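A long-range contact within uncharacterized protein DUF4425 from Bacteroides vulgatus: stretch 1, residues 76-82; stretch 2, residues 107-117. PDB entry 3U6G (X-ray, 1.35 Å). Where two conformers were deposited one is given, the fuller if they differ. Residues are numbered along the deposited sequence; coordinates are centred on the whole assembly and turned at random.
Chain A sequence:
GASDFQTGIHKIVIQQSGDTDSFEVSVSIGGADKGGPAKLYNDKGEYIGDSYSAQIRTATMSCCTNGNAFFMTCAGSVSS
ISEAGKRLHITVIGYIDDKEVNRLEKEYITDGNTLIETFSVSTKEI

Stretch 1 76-82: GSVSSIS
Stretch 2 107-117: EYITDGNTLIE

Four backbone hydrogen bonds join the stretches. Val 78 N donates to Glu 117 O at 2.8 Å, and Glu 117 N returns a bond to Val 78 O at 2.8 Å. Two residues on, Ser 80 N reaches Leu 115 O at 3.0 Å, and Leu 115 N reaches Ser 80 O at 2.8 Å. Strands 76-80 and 115-117 run antiparallel, their N-to-C directions 175° apart, with extended backbones. Ser 79 and Ile 116 form the non-hydrogen-bonded pair between these two hydrogen-bonded pairs, CA to CA 4.5 Å. There Ser 79 CA lies 3.1 Å from Leu 115 O, a CA-H...O contact.

Side chains alternate across the sheet. Val 78, Ser 80, Leu 115 and Glu 117 share one face; Ser 79 (p) and Ile 116 (t, p) share the other. Val 78 (t) is the apolar centre. Its CG1 sits over a face of the Tyr 108 ring, 4.3 Å from the centroid, and 4.0 Å from Leu 115 CD2. Tyr 108 has chi1 m and chi2 -81°.

Just past the strand end, Ser 82 N donates to Ser 80 OG at 3.1 Å. Ser 80 (t) also packs its OG 3.6 Å from Thr 110 CG2. In the 110-114 loop, Asn 113 N bonds to Asp 111 OD1 at 2.9 Å. Gly 112, at phi/psi 102/-24, adopts a turn where a CB would jam against the preceding carbonyl.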

ATOM      1  N   GLY A  76       6.129  -0.814  -2.718  1.00 19.39           N
ATOM      2  CA  GLY A  76       6.736  -0.936  -4.021  1.00 22.03           C
ATOM      3  C   GLY A  76       7.270  -2.311  -4.345  1.00 19.27           C
ATOM      4  O   GLY A  76       7.520  -3.128  -3.467  1.00 18.18           O
ATOM      5  N   SER A  77       7.428  -2.535  -5.643  1.00 18.99           N
ATOM      6  CA  SER A  77       8.116  -3.728  -6.108  0.50 17.18           C
ATOM      7  C   SER A  77       9.177  -3.338  -7.105  1.00 19.47           C
ATOM      8  O   SER A  77       9.044  -2.378  -7.869  1.00 17.64           O
ATOM      9  CB  SER A  77       7.167  -4.743  -6.745  0.50 18.18           C
ATOM     10  OG  SER A  77       6.673  -4.247  -7.965  0.50 19.07           O
ATOM     11  N   VAL A  78      10.263  -4.094  -7.046  1.00 18.40           N
ATOM     12  CA  VAL A  78      11.401  -3.926  -7.920  1.00 19.51           C
ATOM     13  C   VAL A  78      11.665  -5.280  -8.535  1.00 18.79           C
ATOM     14  O   VAL A  78      11.788  -6.263  -7.817  1.00 21.55           O
ATOM     15  CB  VAL A  78      12.645  -3.461  -7.132  1.00 21.18           C
ATOM     16  CG1 VAL A  78      13.876  -3.413  -8.037  1.00 22.69           C
ATOM     17  CG2 VAL A  78      12.372  -2.100  -6.485  1.00 23.37           C
ATOM     18  N   SER A  79      11.735  -5.333  -9.863  1.00 20.04           N
ATOM     19  CA  SER A  79      11.957  -6.593 -10.545  1.00 22.44           C
ATOM     20  C   SER A  79      12.912  -6.445 -11.721  1.00 23.01           C
ATOM     21  O   SER A  79      13.058  -5.361 -12.288  1.00 21.41           O
ATOM     22  CB  SER A  79      10.624  -7.174 -11.007  1.00 19.83           C
ATOM     23  OG  SER A  79       9.974  -6.286 -11.902  1.00 22.12           O
ATOM     24  N   SER A  80      13.558  -7.552 -12.079  1.00 21.88           N
ATOM     25  CA  SER A  80      14.504  -7.581 -13.199  1.00 24.26           C
ATOM     26  C   SER A  80      14.757  -9.009 -13.647  1.00 23.64           C
ATOM     27  O   SER A  80      14.828  -9.924 -12.817  1.00 27.17           O
ATOM     28  CB  SER A  80      15.840  -6.916 -12.833  1.00 23.18           C
ATOM     29  OG  SER A  80      16.735  -6.941 -13.943  1.00 25.75           O
ATOM     30  N   ILE A  81      14.859  -9.192 -14.964  1.00 27.25           N
ATOM     31  CA  ILE A  81      15.311 -10.456 -15.555  1.00 32.54           C
ATOM     32  C   ILE A  81      16.666 -10.289 -16.252  1.00 35.53           C
ATOM     33  O   ILE A  81      17.087 -11.165 -17.008  1.00 35.10           O
ATOM     34  CB  ILE A  81      14.296 -11.010 -16.590  1.00 35.52           C
ATOM     35  CG1 ILE A  81      13.996  -9.962 -17.680  1.00 34.84           C
ATOM     36  CG2 ILE A  81      13.034 -11.467 -15.879  1.00 37.64           C
ATOM     37  CD1 ILE A  81      13.405 -10.547 -18.960  1.00 43.36           C
ATOM     38  N   SER A  82      17.338  -9.167 -15.989  1.00 30.03           N
ATOM     39  CA  SER A  82      18.606  -8.834 -16.645  1.00 32.86           C
ATOM     40  C   SER A  82      19.727  -9.783 -16.236  1.00 32.11           C
ATOM     41  O   SER A  82      19.601 -10.552 -15.277  1.00 33.85           O
ATOM     42  CB  SER A  82      19.035  -7.398 -16.303  1.00 32.23           C
ATOM     43  OG  SER A  82      18.153  -6.431 -16.846  1.00 35.56           O
ATOM     44  N   GLU A 107      19.480  -0.836  -2.122  1.00 27.58           N
ATOM     45  CA  GLU A 107      20.406  -1.074  -3.208  1.00 29.79           C
ATOM     46  C   GLU A 107      20.181  -2.491  -3.724  1.00 24.48           C
ATOM     47  O   GLU A 107      20.186  -3.445  -2.944  1.00 30.23           O
ATOM     48  CB  GLU A 107      21.816  -0.973  -2.672  1.00 30.21           C
ATOM     49  CG  GLU A 107      22.896  -1.266  -3.698  1.00 32.73           C
ATOM     50  CD  GLU A 107      23.055  -0.126  -4.659  1.00 26.22           C
ATOM     51  OE1 GLU A 107      22.750   1.012  -4.236  1.00 32.46           O
ATOM     52  OE2 GLU A 107      23.489  -0.344  -5.815  1.00 39.67           O
ATOM     53  N   TYR A 108      19.971  -2.625  -5.031  1.00 26.38           N
ATOM     54  CA  TYR A 108      19.720  -3.930  -5.632  1.00 26.36           C
ATOM     55  C   TYR A 108      20.753  -4.197  -6.707  1.00 28.68           C
ATOM     56  O   TYR A 108      21.088  -3.302  -7.470  1.00 31.23           O
ATOM     57  CB  TYR A 108      18.325  -3.979  -6.251  1.00 27.39           C
ATOM     58  CG  TYR A 108      17.205  -3.638  -5.296  1.00 25.40           C
ATOM     59  CD1 TYR A 108      16.709  -4.582  -4.406  1.00 26.94           C
ATOM     60  CD2 TYR A 108      16.628  -2.371  -5.299  1.00 27.05           C
ATOM     61  CE1 TYR A 108      15.672  -4.275  -3.539  1.00 27.38           C
ATOM     62  CE2 TYR A 108      15.593  -2.053  -4.435  1.00 28.74           C
ATOM     63  CZ  TYR A 108      15.116  -3.010  -3.557  1.00 26.40           C
ATOM     64  OH  TYR A 108      14.088  -2.704  -2.691  1.00 33.90           O
ATOM     65  N   ILE A 109      21.257  -5.433  -6.746  1.00 31.16           N
ATOM     66  CA  ILE A 109      22.241  -5.862  -7.740  1.00 31.63           C
ATOM     67  C   ILE A 109      21.830  -7.256  -8.239  1.00 25.97           C
ATOM     68  O   ILE A 109      21.750  -8.211  -7.467  1.00 31.34           O
ATOM     69  CB  ILE A 109      23.681  -5.898  -7.167  1.00 34.67           C
ATOM     70  CG1 ILE A 109      24.083  -4.532  -6.588  1.00 34.72           C
ATOM     71  CG2 ILE A 109      24.653  -6.302  -8.250  1.00 35.29           C
ATOM     72  CD1 ILE A 109      24.830  -4.609  -5.257  1.00 36.34           C
ATOM     73  N   THR A 110      21.572  -7.369  -9.537  1.00 30.63           N
ATOM     74  CA  THR A 110      21.112  -8.638 -10.093  1.00 28.08           C
ATOM     75  C   THR A 110      22.238  -9.672 -10.061  1.00 28.19           C
ATOM     76  O   THR A 110      23.422  -9.320 -10.167  1.00 33.38           O
ATOM     77  CB  THR A 110      20.597  -8.481 -11.530  1.00 29.63           C
ATOM     78  OG1 THR A 110      21.660  -7.991 -12.362  1.00 29.53           O
ATOM     79  CG2 THR A 110      19.368  -7.538 -11.565  1.00 28.19           C
ATOM     80  N   ASP A 111      21.861 -10.938  -9.877  1.00 32.54           N
ATOM     81  CA  ASP A 111      22.829 -12.037  -9.773  1.00 32.86           C
ATOM     82  C   ASP A 111      22.662 -13.090 -10.879  1.00 32.42           C
ATOM     83  O   ASP A 111      23.280 -14.154 -10.820  1.00 40.17           O
ATOM     84  CB  ASP A 111      22.733 -12.705  -8.389  1.00 36.20           C
ATOM     85  CG  ASP A 111      21.425 -13.462  -8.179  1.00 38.67           C
ATOM     86  OD1 ASP A 111      20.590 -13.504  -9.105  1.00 41.82           O
ATOM     87  OD2 ASP A 111      21.239 -14.026  -7.079  1.00 54.76           O
ATOM     88  N   GLY A 112      21.837 -12.791 -11.883  1.00 36.36           N
ATOM     89  CA  GLY A 112      21.622 -13.708 -13.003  1.00 38.77           C
ATOM     90  C   GLY A 112      20.315 -14.467 -12.901  1.00 42.98           C
ATOM     91  O   GLY A 112      19.792 -14.935 -13.906  1.00 39.42           O
ATOM     92  N   ASN A 113      19.806 -14.616 -11.681  1.00 36.88           N
ATOM     93  CA  ASN A 113      18.481 -15.164 -11.467  1.00 34.75           C
ATOM     94  C   ASN A 113      17.468 -14.033 -11.543  1.00 34.32           C
ATOM     95  O   ASN A 113      17.834 -12.855 -11.509  1.00 35.81           O
ATOM     96  CB  ASN A 113      18.370 -15.829 -10.089  1.00 40.59           C
ATOM     97  CG  ASN A 113      19.296 -17.017  -9.933  1.00 46.46           C
ATOM     98  OD1 ASN A 113      19.315 -17.921 -10.773  1.00 56.67           O
ATOM     99  ND2 ASN A 113      20.065 -17.029  -8.848  1.00 40.54           N
ATOM    100  N   THR A 114      16.198 -14.398 -11.641  1.00 31.39           N
ATOM    101  CA  THR A 114      15.094 -13.453 -11.607  0.50 29.59           C
ATOM    102  C   THR A 114      15.149 -12.659 -10.307  1.00 28.43           C
ATOM    103  O   THR A 114      15.315 -13.261  -9.240  1.00 29.45           O
ATOM    104  CB  THR A 114      13.763 -14.227 -11.654  0.50 29.56           C
ATOM    105  OG1 THR A 114      13.856 -15.275 -12.629  0.50 31.01           O
ATOM    106  CG2 THR A 114      12.607 -13.315 -11.995  0.50 27.68           C
ATOM    107  N   LEU A 115      15.000 -11.340 -10.379  1.00 27.27           N
ATOM    108  CA  LEU A 115      14.991 -10.496  -9.176  1.00 25.54           C
ATOM    109  C   LEU A 115      13.575  -9.980  -8.937  1.00 23.47           C
ATOM    110  O   LEU A 115      12.974  -9.399  -9.830  1.00 21.46           O
ATOM    111  CB  LEU A 115      15.956  -9.318  -9.334  1.00 26.22           C
ATOM    112  CG  LEU A 115      16.181  -8.395  -8.120  1.00 27.53           C
ATOM    113  CD1 LEU A 115      17.614  -7.888  -8.095  1.00 31.55           C
ATOM    114  CD2 LEU A 115      15.217  -7.212  -8.074  1.00 25.53           C
ATOM    115  N   ILE A 116      13.056 -10.245  -7.741  1.00 22.34           N
ATOM    116  CA  ILE A 116      11.782  -9.696  -7.290  0.50 20.12           C
ATOM    117  C   ILE A 116      11.942  -9.284  -5.831  1.00 18.77           C
ATOM    118  O   ILE A 116      12.183 -10.132  -4.959  1.00 20.73           O
ATOM    119  CB  ILE A 116      10.606 -10.712  -7.457  0.50 22.97           C
ATOM    120  CG1 ILE A 116       9.363 -10.245  -6.687  0.50 21.39           C
ATOM    121  CG2 ILE A 116      11.016 -12.113  -6.999  0.50 22.58           C
ATOM    122  CD1 ILE A 116       8.871  -8.873  -7.082  0.50 24.41           C
ATOM    123  N   GLU A 117      11.812  -7.988  -5.561  1.00 18.94           N
ATOM    124  CA  GLU A 117      11.928  -7.504  -4.203  1.00 20.33           C
ATOM    125  C   GLU A 117      10.807  -6.517  -3.946  1.00 19.69           C
ATOM    126  O   GLU A 117      10.273  -5.930  -4.877  1.00 21.13           O
ATOM    127  CB  GLU A 117      13.276  -6.828  -3.989  1.00 21.48           C
ATOM    128  CG  GLU A 117      14.467  -7.731  -4.295  1.00 24.64           C
ATOM    129  CD  GLU A 117      14.669  -8.838  -3.273  1.00 28.37           C
ATOM    130  OE1 GLU A 117      14.117  -8.747  -2.157  1.00 35.25           O
ATOM    131  OE2 GLU A 117      15.420  -9.787  -3.576  1.00 34.16           O
TER